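Local coordinates for protein alkane monooxygenase (Geobacillus thermodenitrificans, PDB 3B9O) that belongs to the luciferase-like monooxygenase family, whose members are built on a TIM barrel, and holds a bound flavin mononucleotide, at residues V59-D64 against L139-D143; T107-P112 against L160-Y164; H111-R117 against V208-C214; E163-V167 against H201-F206; W172-D178 against P216-P222. Numbering follows the deposited sequence.

Interaction 1 of 5, residues V59-D64 against L139-D143; sequences VVGIYD and LPSAD
Leaving strand 53-57, the loop V59-D64 crosses the start of helix 140-145 in an irregular conformation, extended at V59, G61 and I62, with G61 and A142 nearest (CA-CA 4.3 Å). V59 (-144/147, chi1 m) turns toward L139, CG1 lying 3.9 Å from L139 CD1, and its side chain is about 4 Å from the bound FMN at nearest atoms. V60 CG2 packs on A142 CB at 3.9 Å, while V60 O accepts from water 1 (2.9 Å), which also hydrogen-bonds S141 OG (2.8 Å). The two segments run so close at G61 that a beta carbon would lie 2.3 Å from L139 CB. Both segments follow parallel strands of the TIM barrel at their C-terminal ends, where the flavin sits. I62 N makes a weak hydrogen bond to S141 OG (3.0 Å, 125°; S141 chi1 p). Y63 is the centre of an inverse gamma turn (-81/83); with chi1 m its ring takes L139 CD1 over one face, 4.2 Å from the centroid, and its OH bonds Q79. D64, chi1 p, is joined to S141 through water 2, which donates to D64 OD1 (2.9 Å) and I62 O (2.5 Å) and accepts from S141 N (2.9 Å).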
# COMPACT_ATOMS: atom_id res chain seq x y z
N VAL A 59 -1.33 -10.12 -3.43
CA VAL A 59 -2.06 -11.25 -2.81
C VAL A 59 -1.26 -12.51 -3.14
O VAL A 59 -0.63 -12.60 -4.21
CB VAL A 59 -3.55 -11.43 -3.38
CG1 VAL A 59 -4.45 -10.23 -3.07
CG2 VAL A 59 -3.55 -11.81 -4.89
N VAL A 60 -1.28 -13.46 -2.22
CA VAL A 60 -0.76 -14.80 -2.46
C VAL A 60 -1.90 -15.83 -2.49
O VAL A 60 -1.67 -17.03 -2.64
CB VAL A 60 0.35 -15.22 -1.44
CG1 VAL A 60 1.71 -14.56 -1.77
CG2 VAL A 60 -0.06 -14.93 0.01
N GLY A 61 -3.13 -15.33 -2.31
CA GLY A 61 -4.35 -16.12 -2.42
C GLY A 61 -5.01 -15.86 -3.75
O GLY A 61 -4.58 -14.99 -4.53
N ILE A 62 -6.08 -16.61 -4.00
CA ILE A 62 -6.78 -16.61 -5.27
C ILE A 62 -8.22 -16.29 -4.95
O ILE A 62 -8.74 -16.69 -3.91
CB ILE A 62 -6.63 -17.99 -6.00
CG1 ILE A 62 -5.14 -18.24 -6.35
CG2 ILE A 62 -7.54 -18.06 -7.26
CD1 ILE A 62 -4.75 -19.71 -6.78
N TYR A 63 -8.81 -15.52 -5.84
CA TYR A 63 -10.19 -15.08 -5.76
C TYR A 63 -11.12 -16.19 -6.25
O TYR A 63 -11.52 -16.20 -7.40
CB TYR A 63 -10.35 -13.82 -6.61
CG TYR A 63 -9.75 -12.62 -5.91
CD1 TYR A 63 -10.56 -11.74 -5.18
CD2 TYR A 63 -8.38 -12.37 -5.96
CE1 TYR A 63 -10.02 -10.64 -4.52
CE2 TYR A 63 -7.83 -11.27 -5.30
CZ TYR A 63 -8.64 -10.43 -4.57
OH TYR A 63 -8.12 -9.35 -3.95
N ASP A 64 -11.44 -17.11 -5.36
CA ASP A 64 -12.17 -18.34 -5.72
C ASP A 64 -13.45 -18.43 -4.90
O ASP A 64 -13.93 -19.53 -4.63
CB ASP A 64 -11.29 -19.59 -5.53
CG ASP A 64 -10.82 -19.76 -4.10
OD1 ASP A 64 -11.27 -18.99 -3.21
OD2 ASP A 64 -9.97 -20.65 -3.84
N LEU A 139 -7.58 -14.53 2.02
CA LEU A 139 -7.92 -15.42 0.90
C LEU A 139 -7.49 -16.85 1.24
O LEU A 139 -6.29 -17.13 1.30
CB LEU A 139 -7.31 -14.92 -0.41
CG LEU A 139 -7.82 -13.60 -1.01
CD1 LEU A 139 -6.88 -13.09 -2.09
CD2 LEU A 139 -9.22 -13.70 -1.56
N PRO A 140 -8.48 -17.76 1.49
CA PRO A 140 -8.23 -19.12 2.01
C PRO A 140 -7.28 -20.03 1.20
O PRO A 140 -6.69 -20.93 1.81
CB PRO A 140 -9.64 -19.75 2.09
CG PRO A 140 -10.50 -18.89 1.19
CD PRO A 140 -9.93 -17.50 1.34
N SER A 141 -7.13 -19.83 -0.11
CA SER A 141 -6.22 -20.68 -0.88
C SER A 141 -4.75 -20.47 -0.51
O SER A 141 -3.96 -21.41 -0.63
CB SER A 141 -6.42 -20.53 -2.39
OG SER A 141 -5.73 -19.40 -2.91
N ALA A 142 -4.41 -19.28 -0.02
CA ALA A 142 -3.06 -19.05 0.50
C ALA A 142 -2.76 -19.97 1.73
O ALA A 142 -1.71 -20.62 1.81
CB ALA A 142 -2.85 -17.57 0.84
N ASP A 143 -3.71 -20.07 2.66
CA ASP A 143 -3.47 -20.93 3.83
C ASP A 143 -3.30 -22.41 3.47
O ASP A 143 -2.49 -23.11 4.12
CB ASP A 143 -4.56 -20.74 4.88
CG ASP A 143 -4.64 -19.32 5.34
OD1 ASP A 143 -4.22 -19.03 6.47
OD2 ASP A 143 -5.07 -18.47 4.55
O HOH W 1 -2.96 -19.44 -3.47
O HOH W 2 -8.84 -18.21 -1.88

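Interaction 2 of 5, residues T107-P112 against L160-Y164; sequences TTYEHP and LADEY
Segment T107-P112 is an irregular loop that curls from the end of strand 100-106 to the first turn of helix 112-125, with H111 at the N-cap position; L160-Y164 is one regular turn of helix 154-174, closed by Y164 N to L160 O at 2.8 Å. The CA atoms come closest at T107-A161 (5.4 Å) and P112-Y164 (6.1 Å). Y164 (chi1 t, chi2 111°) reaches into the curl, and its OH donates a hydrogen bond to E110 O at 2.7 Å. This loop joins a barrel strand to its outer helix at the C-terminal end of the TIM barrel, and helix 154-174 fills it with a tyrosine. One face of the Y164 ring carries T107, whose CA makes a CH-pi contact 4.0 Å from the centroid; over the opposite face P112 CB stands 3.7 Å from the centroid. T107 OG1 approaches A161 CB (3.3 Å) while bonding V135 O, and L160 CD2, chi1 t, packs 3.8 Å from T107 O and 4.0 Å from T108 CA.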
# COMPACT_ATOMS: atom_id res chain seq x y z
N THR A 107 2.04 -10.83 6.87
CA THR A 107 2.59 -11.41 8.09
C THR A 107 2.18 -12.90 8.35
O THR A 107 2.66 -13.54 9.29
CB THR A 107 2.18 -10.56 9.33
OG1 THR A 107 0.76 -10.35 9.35
CG2 THR A 107 2.87 -9.18 9.30
N THR A 108 1.33 -13.43 7.51
CA THR A 108 0.60 -14.65 7.87
C THR A 108 1.36 -15.93 7.50
O THR A 108 1.22 -16.94 8.20
CB THR A 108 -0.84 -14.61 7.32
OG1 THR A 108 -1.48 -13.42 7.79
CG2 THR A 108 -1.66 -15.82 7.77
N TYR A 109 2.17 -15.87 6.42
CA TYR A 109 2.73 -17.10 5.81
C TYR A 109 4.24 -17.29 5.97
O TYR A 109 4.69 -18.33 6.44
CB TYR A 109 2.28 -17.24 4.32
CG TYR A 109 0.78 -17.11 4.18
CD1 TYR A 109 -0.08 -18.09 4.71
CD2 TYR A 109 0.21 -15.98 3.57
CE1 TYR A 109 -1.46 -17.96 4.63
CE2 TYR A 109 -1.18 -15.84 3.48
CZ TYR A 109 -2.00 -16.83 4.02
OH TYR A 109 -3.37 -16.70 3.94
N GLU A 110 5.03 -16.27 5.64
CA GLU A 110 6.48 -16.46 5.54
C GLU A 110 7.23 -15.87 6.76
O GLU A 110 6.83 -14.82 7.29
CB GLU A 110 7.00 -15.89 4.21
CG GLU A 110 6.26 -16.40 2.93
CD GLU A 110 6.65 -15.60 1.68
OE1 GLU A 110 5.74 -15.06 0.96
OE2 GLU A 110 7.87 -15.48 1.45
N HIS A 111 8.33 -16.52 7.16
CA HIS A 111 8.99 -16.21 8.43
C HIS A 111 9.59 -14.81 8.44
O HIS A 111 10.18 -14.38 7.44
CB HIS A 111 10.07 -17.28 8.74
CG HIS A 111 10.63 -17.18 10.13
ND1 HIS A 111 10.17 -17.95 11.18
CD2 HIS A 111 11.56 -16.35 10.66
CE1 HIS A 111 10.82 -17.63 12.29
NE2 HIS A 111 11.67 -16.65 12.00
N PRO A 112 9.45 -14.10 9.57
CA PRO A 112 10.04 -12.75 9.67
C PRO A 112 11.56 -12.63 9.47
O PRO A 112 12.00 -11.55 9.11
CB PRO A 112 9.64 -12.29 11.10
CG PRO A 112 9.34 -13.59 11.82
CD PRO A 112 8.70 -14.44 10.79
N LEU A 160 -0.71 -12.20 15.53
CA LEU A 160 0.47 -12.75 14.87
C LEU A 160 1.29 -11.62 14.21
O LEU A 160 2.52 -11.54 14.37
CB LEU A 160 0.04 -13.82 13.85
CG LEU A 160 1.09 -14.27 12.83
CD1 LEU A 160 2.30 -14.89 13.52
CD2 LEU A 160 0.48 -15.25 11.87
N ALA A 161 0.59 -10.73 13.50
CA ALA A 161 1.22 -9.55 12.95
C ALA A 161 1.94 -8.68 14.00
O ALA A 161 3.04 -8.17 13.74
CB ALA A 161 0.20 -8.75 12.16
N ASP A 162 1.32 -8.48 15.19
CA ASP A 162 1.97 -7.78 16.27
C ASP A 162 3.36 -8.36 16.56
O ASP A 162 4.35 -7.62 16.60
CB ASP A 162 1.12 -7.84 17.55
CG ASP A 162 0.05 -6.78 17.60
OD1 ASP A 162 -1.06 -7.09 18.08
OD2 ASP A 162 0.30 -5.61 17.20
N GLU A 163 3.42 -9.68 16.72
CA GLU A 163 4.67 -10.33 17.12
C GLU A 163 5.65 -10.36 15.93
O GLU A 163 6.85 -10.26 16.12
CB GLU A 163 4.42 -11.77 17.60
CG GLU A 163 5.59 -12.31 18.41
CD GLU A 163 5.46 -13.77 18.75
OE1 GLU A 163 4.34 -14.28 18.99
OE2 GLU A 163 6.49 -14.42 18.76
N TYR A 164 5.11 -10.49 14.71
CA TYR A 164 5.90 -10.46 13.49
C TYR A 164 6.67 -9.11 13.43
O TYR A 164 7.89 -9.08 13.19
CB TYR A 164 4.94 -10.60 12.28
CG TYR A 164 5.62 -11.00 10.99
CD1 TYR A 164 5.41 -12.27 10.44
CD2 TYR A 164 6.51 -10.12 10.34
CE1 TYR A 164 6.01 -12.68 9.26
CE2 TYR A 164 7.16 -10.53 9.13
CZ TYR A 164 6.90 -11.80 8.61
OH TYR A 164 7.54 -12.20 7.46

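Interaction 3 of 5, residues H111-R117 against V208-C214; sequences HPYGHAR and VPGPHLC
This is a partly buried contact at the outside of the barrel, where the first turns of helix 112-125 meet an irregular strip leading from strand 207-208 toward strand 223-227. The helix and the strip draw together toward R117 and C214 (CA-CA 6.3 Å). The strip bends at G210 (82/-169), whose backbone angles call for glycine, and at the cis peptide before P211. That bend presents P211 O to Y113, which with chi1 t and chi2 74° extends its ring across the gap and donates from OH to P211 O (2.8 Å). Aliphatic side chains flank the ring: V208 CG1 lies 3.9 Å from Y113 CD1, and L213 CD1 3.6 Å from Y113 CE2. H212 (chi1 t) turns its imidazole to the helix, edge first, CE1 3.5 Å from A116 C and 3.6 Å from R117 N; its ND1 shares water 3 (2.8 Å) with Y113 O (3.3 Å), and its NE2 bonds S120. The aliphatic part of R117, chi1 and chi2 t, covers the strip's end, CG to C214 SG 3.5 Å and CD to L213 CD1 3.9 Å. Such contacts belong to an excursion between helix and strand that folds back over an outer TIM-barrel helix.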
# COMPACT_ATOMS: atom_id res chain seq x y z
N HIS A 111 8.33 -16.52 7.16
CA HIS A 111 8.99 -16.21 8.43
C HIS A 111 9.59 -14.81 8.44
O HIS A 111 10.18 -14.38 7.44
CB HIS A 111 10.07 -17.28 8.74
CG HIS A 111 10.63 -17.18 10.13
ND1 HIS A 111 10.17 -17.95 11.18
CD2 HIS A 111 11.56 -16.35 10.66
CE1 HIS A 111 10.82 -17.63 12.29
NE2 HIS A 111 11.67 -16.65 12.00
N PRO A 112 9.45 -14.10 9.57
CA PRO A 112 10.04 -12.75 9.67
C PRO A 112 11.56 -12.63 9.47
O PRO A 112 12.00 -11.55 9.11
CB PRO A 112 9.64 -12.29 11.10
CG PRO A 112 9.34 -13.59 11.82
CD PRO A 112 8.70 -14.44 10.79
N TYR A 113 12.33 -13.68 9.71
CA TYR A 113 13.80 -13.55 9.65
C TYR A 113 14.22 -13.33 8.21
O TYR A 113 15.11 -12.51 7.96
CB TYR A 113 14.51 -14.77 10.22
CG TYR A 113 15.98 -14.60 10.51
CD1 TYR A 113 16.42 -13.86 11.62
CD2 TYR A 113 16.93 -15.23 9.73
CE1 TYR A 113 17.76 -13.75 11.91
CE2 TYR A 113 18.30 -15.15 10.02
CZ TYR A 113 18.70 -14.42 11.11
OH TYR A 113 20.03 -14.29 11.40
N GLY A 114 13.54 -14.01 7.28
CA GLY A 114 13.80 -13.89 5.84
C GLY A 114 13.29 -12.55 5.31
O GLY A 114 13.98 -11.88 4.52
N HIS A 115 12.10 -12.15 5.76
CA HIS A 115 11.57 -10.84 5.46
C HIS A 115 12.45 -9.69 5.95
O HIS A 115 12.62 -8.66 5.27
CB HIS A 115 10.15 -10.65 6.01
CG HIS A 115 9.49 -9.41 5.50
ND1 HIS A 115 9.07 -8.39 6.32
CD2 HIS A 115 9.26 -8.99 4.23
CE1 HIS A 115 8.55 -7.43 5.59
NE2 HIS A 115 8.66 -7.77 4.31
N ALA A 116 13.01 -9.83 7.15
CA ALA A 116 13.79 -8.75 7.69
C ALA A 116 15.02 -8.48 6.83
O ALA A 116 15.34 -7.32 6.55
CB ALA A 116 14.20 -9.03 9.17
N ARG A 117 15.69 -9.54 6.40
CA ARG A 117 16.85 -9.43 5.52
C ARG A 117 16.43 -8.83 4.16
O ARG A 117 17.14 -7.99 3.64
CB ARG A 117 17.56 -10.76 5.28
CG ARG A 117 18.80 -10.60 4.34
CD ARG A 117 19.64 -11.85 4.23
NE ARG A 117 19.00 -12.76 3.30
CZ ARG A 117 19.64 -13.70 2.62
NH1 ARG A 117 20.95 -13.88 2.81
NH2 ARG A 117 18.97 -14.48 1.79
N VAL A 208 13.29 -16.41 17.94
CA VAL A 208 14.34 -15.86 17.06
C VAL A 208 15.46 -15.30 17.90
O VAL A 208 15.40 -14.16 18.35
CB VAL A 208 13.80 -14.76 16.08
CG1 VAL A 208 14.94 -14.20 15.19
CG2 VAL A 208 12.67 -15.31 15.24
N PRO A 209 16.50 -16.11 18.15
CA PRO A 209 17.68 -15.64 18.90
C PRO A 209 18.43 -14.48 18.25
O PRO A 209 19.01 -13.66 18.95
CB PRO A 209 18.57 -16.89 19.04
CG PRO A 209 17.96 -17.95 18.15
CD PRO A 209 16.55 -17.54 17.78
N GLY A 210 18.38 -14.34 16.92
CA GLY A 210 19.12 -13.23 16.28
C GLY A 210 20.54 -13.74 16.18
O GLY A 210 20.77 -14.96 16.39
N PRO A 211 21.50 -12.86 15.83
CA PRO A 211 21.38 -11.45 15.46
C PRO A 211 20.79 -11.33 14.04
O PRO A 211 20.58 -12.35 13.33
CB PRO A 211 22.83 -10.97 15.47
CG PRO A 211 23.62 -12.20 15.15
CD PRO A 211 22.89 -13.34 15.77
N HIS A 212 20.52 -10.10 13.63
CA HIS A 212 20.11 -9.84 12.26
C HIS A 212 21.32 -10.10 11.33
O HIS A 212 22.49 -10.00 11.75
CB HIS A 212 19.64 -8.38 12.18
CG HIS A 212 19.01 -7.99 10.88
ND1 HIS A 212 18.22 -8.86 10.15
CD2 HIS A 212 19.00 -6.81 10.22
CE1 HIS A 212 17.75 -8.22 9.08
NE2 HIS A 212 18.21 -6.98 9.10
N LEU A 213 21.03 -10.46 10.09
CA LEU A 213 22.08 -10.75 9.11
C LEU A 213 22.65 -9.47 8.45
O LEU A 213 23.71 -9.52 7.87
CB LEU A 213 21.51 -11.70 8.03
CG LEU A 213 21.26 -13.17 8.48
CD1 LEU A 213 20.48 -13.99 7.43
CD2 LEU A 213 22.55 -13.93 8.93
N CYS A 214 21.93 -8.35 8.55
CA CYS A 214 22.27 -7.13 7.82
C CYS A 214 22.76 -5.99 8.72
O CYS A 214 22.36 -5.85 9.90
CB CYS A 214 21.05 -6.64 6.99
SG CYS A 214 20.16 -7.94 6.16
O HOH W 3 18.02 -11.46 9.01

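Interaction 4 of 5, residues E163-V167 against H201-F206; sequences EYLEV and HSGKYF
A buried glutamate on an outer helix of the barrel clasps the tip of a short beta hairpin, whose strands are 201-202 and 207-208. E163-V167 is regular helix; it faces the hairpin with CA pairs E163-Y205 (7.2 Å) and V167-H201 (6.8 Å). K204 and Y205 (-63/-42 and -99/-30) form a type I-like turn; G203 N also bonds F206 O at 2.9 Å across its ends. Into it E163 projects an extended side chain (chi1 and chi2 t): OE1 accepts from Y205 N (2.7 Å), and OE2 from both F206 N (2.8 Å) and H201 NE2 (2.8 Å, 171°). A CB on G203 would clash with E163 OE2, so glycine leaves space for the carboxylate. V167 CG2 sits squarely over the H201 ring, 3.5 Å from its centroid, and touches F206 CB at 4.0 Å. F206, chi1 m, brings CZ within 3.8 Å of Y164 CD1, the two ring planes at 86°. Through the Y205 and F206 amides and H201, the carboxylate docks this hairpin on an outer TIM-barrel helix.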
# COMPACT_ATOMS: atom_id res chain seq x y z
N GLU A 163 3.42 -9.68 16.72
CA GLU A 163 4.67 -10.33 17.12
C GLU A 163 5.65 -10.36 15.93
O GLU A 163 6.85 -10.26 16.12
CB GLU A 163 4.42 -11.77 17.60
CG GLU A 163 5.59 -12.31 18.41
CD GLU A 163 5.46 -13.77 18.75
OE1 GLU A 163 4.34 -14.28 18.99
OE2 GLU A 163 6.49 -14.42 18.76
N TYR A 164 5.11 -10.49 14.71
CA TYR A 164 5.90 -10.46 13.49
C TYR A 164 6.67 -9.11 13.43
O TYR A 164 7.89 -9.08 13.19
CB TYR A 164 4.94 -10.60 12.28
CG TYR A 164 5.62 -11.00 10.99
CD1 TYR A 164 5.41 -12.27 10.44
CD2 TYR A 164 6.51 -10.12 10.34
CE1 TYR A 164 6.01 -12.68 9.26
CE2 TYR A 164 7.16 -10.53 9.13
CZ TYR A 164 6.90 -11.80 8.61
OH TYR A 164 7.54 -12.20 7.46
N LEU A 165 5.95 -8.02 13.61
CA LEU A 165 6.55 -6.68 13.70
C LEU A 165 7.52 -6.55 14.88
O LEU A 165 8.58 -5.94 14.74
CB LEU A 165 5.47 -5.59 13.71
CG LEU A 165 4.94 -5.14 12.33
CD1 LEU A 165 3.92 -4.08 12.60
CD2 LEU A 165 6.05 -4.55 11.46
N GLU A 166 7.18 -7.13 16.04
CA GLU A 166 8.07 -7.13 17.22
C GLU A 166 9.44 -7.66 16.79
O GLU A 166 10.48 -7.04 17.07
CB GLU A 166 7.48 -8.03 18.36
CG GLU A 166 8.11 -7.79 19.76
CD GLU A 166 7.71 -8.81 20.93
OE1 GLU A 166 8.43 -8.73 21.98
OE2 GLU A 166 6.74 -9.65 20.83
N VAL A 167 9.42 -8.81 16.10
CA VAL A 167 10.64 -9.50 15.61
C VAL A 167 11.42 -8.64 14.63
O VAL A 167 12.63 -8.47 14.79
CB VAL A 167 10.29 -10.89 14.93
CG1 VAL A 167 11.52 -11.51 14.30
CG2 VAL A 167 9.65 -11.87 15.96
N HIS A 201 14.51 -13.18 20.97
CA HIS A 201 13.08 -13.06 20.92
C HIS A 201 12.43 -14.41 21.20
O HIS A 201 12.80 -15.44 20.67
CB HIS A 201 12.57 -12.50 19.58
CG HIS A 201 11.08 -12.57 19.44
ND1 HIS A 201 10.27 -11.51 19.75
CD2 HIS A 201 10.26 -13.59 19.11
CE1 HIS A 201 9.00 -11.88 19.60
NE2 HIS A 201 8.98 -13.13 19.20
N SER A 202 11.38 -14.34 22.01
CA SER A 202 10.69 -15.52 22.45
C SER A 202 9.24 -15.09 22.63
O SER A 202 8.96 -14.23 23.45
CB SER A 202 11.32 -15.96 23.78
OG SER A 202 11.21 -17.37 23.90
N GLY A 203 8.32 -15.64 21.85
CA GLY A 203 6.92 -15.28 22.02
C GLY A 203 6.05 -16.44 21.64
O GLY A 203 6.55 -17.54 21.42
N LYS A 204 4.75 -16.18 21.52
CA LYS A 204 3.79 -17.21 21.18
C LYS A 204 3.99 -17.84 19.80
O LYS A 204 3.85 -19.07 19.64
CB LYS A 204 2.39 -16.64 21.29
CG LYS A 204 1.27 -17.49 20.72
CD LYS A 204 -0.07 -16.88 21.10
CE LYS A 204 -1.19 -17.88 20.90
NZ LYS A 204 -2.45 -17.15 21.08
N TYR A 205 4.29 -17.00 18.80
CA TYR A 205 4.42 -17.48 17.42
C TYR A 205 5.86 -17.70 16.98
O TYR A 205 6.11 -18.57 16.17
CB TYR A 205 3.71 -16.56 16.43
CG TYR A 205 2.23 -16.42 16.72
CD1 TYR A 205 1.33 -17.42 16.35
CD2 TYR A 205 1.74 -15.29 17.36
CE1 TYR A 205 -0.01 -17.30 16.62
CE2 TYR A 205 0.40 -15.17 17.65
CZ TYR A 205 -0.46 -16.17 17.26
OH TYR A 205 -1.79 -16.04 17.53
N PHE A 206 6.79 -16.95 17.53
CA PHE A 206 8.19 -16.97 17.07
C PHE A 206 9.21 -17.14 18.16
O PHE A 206 9.06 -16.63 19.28
CB PHE A 206 8.47 -15.66 16.29
CG PHE A 206 7.57 -15.47 15.12
CD1 PHE A 206 6.66 -14.42 15.09
CD2 PHE A 206 7.64 -16.35 14.03
CE1 PHE A 206 5.82 -14.25 13.99
CE2 PHE A 206 6.82 -16.21 12.94
CZ PHE A 206 5.90 -15.15 12.91

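Interaction 5 of 5, residues W172-D178 against P216-P222; sequences WEGSWED and PSPQRTP
R220 governs this contact between the end region of helix 154-174, with its wider pi-type turn at W172-G174, and the irregular run P216-P222. Its backbone takes positive phi (61/-77), and its side chain stretches out (chi1 m, chi2 and chi3 t, chi4 -93°) along the segment W172-D178; the CA atoms of W172 and R220 are 5.4 Å apart. The R220 guanidinium gathers acceptors around its edge: NH1 donates to W172 O (2.9 Å) and W176 O (3.0 Å), NH2 to W176 O (2.8 Å) and to D178 OD2 (2.8 Å), the last a salt bridge that NE supports weakly (3.3 Å to D178 OD2). E173 (chi1 and chi2 m) curls back so that OE1 accepts from T221 OG1 (2.7 Å) and from water 4 (2.6 Å), which also donates to Q219 O (2.9 Å); its OE2 pairs with R434. W172, chi1 m and chi2 -33°, lays its six-membered ring against P222, CD 3.5 Å from the centroid, while NE1 bonds A116 O. W176 CB rests on P216 CD at 3.6 Å. By binding the W172 and W176 carbonyls, the arginine ties the start of the excursion after this outer barrel helix to its return into strand 223-227.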
# COMPACT_ATOMS: atom_id res chain seq x y z
N TRP A 172 15.83 -4.95 13.07
CA TRP A 172 16.15 -3.73 12.36
C TRP A 172 16.74 -2.61 13.19
O TRP A 172 17.56 -1.86 12.69
CB TRP A 172 14.90 -3.21 11.66
CG TRP A 172 14.44 -4.04 10.50
CD1 TRP A 172 15.23 -4.75 9.64
CD2 TRP A 172 13.10 -4.16 10.01
NE1 TRP A 172 14.45 -5.35 8.67
CE2 TRP A 172 13.14 -4.98 8.85
CE3 TRP A 172 11.85 -3.66 10.44
CZ2 TRP A 172 11.99 -5.36 8.15
CZ3 TRP A 172 10.70 -4.00 9.74
CH2 TRP A 172 10.78 -4.85 8.59
N GLU A 173 16.30 -2.49 14.45
CA GLU A 173 16.59 -1.36 15.32
C GLU A 173 17.57 -1.72 16.41
O GLU A 173 18.34 -0.88 16.85
CB GLU A 173 15.32 -0.85 16.02
CG GLU A 173 14.19 -0.32 15.08
CD GLU A 173 14.58 0.97 14.39
OE1 GLU A 173 14.12 1.19 13.26
OE2 GLU A 173 15.34 1.76 14.98
N GLY A 174 17.52 -2.96 16.86
CA GLY A 174 18.27 -3.32 18.08
C GLY A 174 19.47 -4.28 17.94
O GLY A 174 20.35 -4.35 18.82
N SER A 175 19.50 -5.05 16.87
CA SER A 175 20.52 -6.07 16.78
C SER A 175 21.93 -5.51 16.57
O SER A 175 22.88 -5.89 17.27
CB SER A 175 20.13 -7.09 15.74
OG SER A 175 21.11 -8.09 15.59
N TRP A 176 22.08 -4.61 15.60
CA TRP A 176 23.37 -3.98 15.32
C TRP A 176 23.24 -2.54 15.77
O TRP A 176 22.27 -1.89 15.41
CB TRP A 176 23.67 -3.95 13.81
CG TRP A 176 23.87 -5.31 13.17
CD1 TRP A 176 23.06 -6.43 13.30
CD2 TRP A 176 24.94 -5.70 12.31
NE1 TRP A 176 23.59 -7.46 12.60
CE2 TRP A 176 24.73 -7.03 11.96
CE3 TRP A 176 26.07 -5.04 11.79
CZ2 TRP A 176 25.60 -7.74 11.11
CZ3 TRP A 176 26.93 -5.74 10.94
CH2 TRP A 176 26.69 -7.08 10.62
N GLU A 177 24.24 -2.06 16.49
CA GLU A 177 24.31 -0.68 16.95
C GLU A 177 24.65 0.26 15.78
O GLU A 177 25.22 -0.18 14.77
CB GLU A 177 25.36 -0.57 18.07
CG GLU A 177 25.04 -1.46 19.29
CD GLU A 177 25.98 -1.24 20.47
OE1 GLU A 177 26.28 -2.24 21.18
OE2 GLU A 177 26.44 -0.08 20.65
N ASP A 178 24.29 1.53 15.91
CA ASP A 178 24.51 2.53 14.85
C ASP A 178 25.80 2.48 14.07
O ASP A 178 25.79 2.47 12.82
CB ASP A 178 24.26 3.95 15.34
CG ASP A 178 22.79 4.25 15.47
OD1 ASP A 178 22.47 5.40 15.84
OD2 ASP A 178 21.95 3.34 15.20
N PRO A 216 23.14 -1.91 9.76
CA PRO A 216 22.19 -0.77 9.72
C PRO A 216 22.10 -0.06 8.34
O PRO A 216 23.13 0.26 7.71
CB PRO A 216 22.70 0.18 10.82
CG PRO A 216 23.41 -0.73 11.80
CD PRO A 216 24.04 -1.85 10.94
N SER A 217 20.85 0.13 7.90
CA SER A 217 20.57 0.73 6.59
C SER A 217 20.02 2.13 6.89
O SER A 217 19.78 2.43 8.10
CB SER A 217 19.60 -0.16 5.85
OG SER A 217 18.36 -0.21 6.57
N PRO A 218 19.83 3.01 5.85
CA PRO A 218 19.45 4.42 6.11
C PRO A 218 18.22 4.64 7.00
O PRO A 218 18.29 5.43 7.92
CB PRO A 218 19.23 4.98 4.67
CG PRO A 218 20.23 4.20 3.89
CD PRO A 218 19.99 2.79 4.39
N GLN A 219 17.13 3.92 6.75
CA GLN A 219 15.91 4.02 7.56
C GLN A 219 15.84 3.04 8.72
O GLN A 219 15.00 3.22 9.61
CB GLN A 219 14.71 3.77 6.66
CG GLN A 219 14.50 4.84 5.62
CD GLN A 219 13.21 4.67 4.84
OE1 GLN A 219 13.01 3.66 4.16
NE2 GLN A 219 12.38 5.66 4.87
N ARG A 220 16.66 1.99 8.63
CA ARG A 220 16.60 0.77 9.45
C ARG A 220 15.28 0.02 9.28
O ARG A 220 15.27 -1.02 8.63
CB ARG A 220 16.96 1.01 10.94
CG ARG A 220 18.47 1.33 11.25
CD ARG A 220 18.50 1.45 12.79
NE ARG A 220 19.82 1.55 13.41
CZ ARG A 220 20.51 0.50 13.86
NH1 ARG A 220 20.04 -0.73 13.72
NH2 ARG A 220 21.69 0.70 14.45
N THR A 221 14.20 0.50 9.91
CA THR A 221 12.85 -0.03 9.68
C THR A 221 12.25 0.69 8.44
O THR A 221 12.30 1.93 8.36
CB THR A 221 11.95 0.15 10.92
OG1 THR A 221 12.53 -0.55 12.04
CG2 THR A 221 10.51 -0.30 10.67
N PRO A 222 11.70 -0.07 7.47
CA PRO A 222 11.00 0.59 6.32
C PRO A 222 9.84 1.46 6.86
O PRO A 222 9.32 1.20 7.96
CB PRO A 222 10.42 -0.59 5.53
CG PRO A 222 11.22 -1.78 5.92
CD PRO A 222 11.62 -1.53 7.39
O HOH W 4 14.00 3.62 12.33
O HOH W 5 20.13 -3.72 13.76

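In the fold
Interactions 2, 4 and 5 share helix 154-174; the centres of interactions 2 and 4 are about 8 Å apart, while interaction 5 is centred about 18 Å from interaction 4 and about 19 Å from interaction 2. Interactions 2 and 4 share E163 and Y164, and P112 CD meets F206 CE2 at 3.3 Å. Interaction 3 touches all three; probable hydrogen bonds join V208 O to H201 N (2.9 Å) across the hairpin and H212 N to S175 OG (2.9 Å) beside interaction 5. Interaction 1 stands on the flavin side and meets interaction 2 through Y109 OH and D143 OD2 (2.5 Å, probably a hydrogen bond). Nearest-atom distances from side chains to FMN grow from about 4 Å (V59) to about 8 Å (T108) and about 13 Å (Y164).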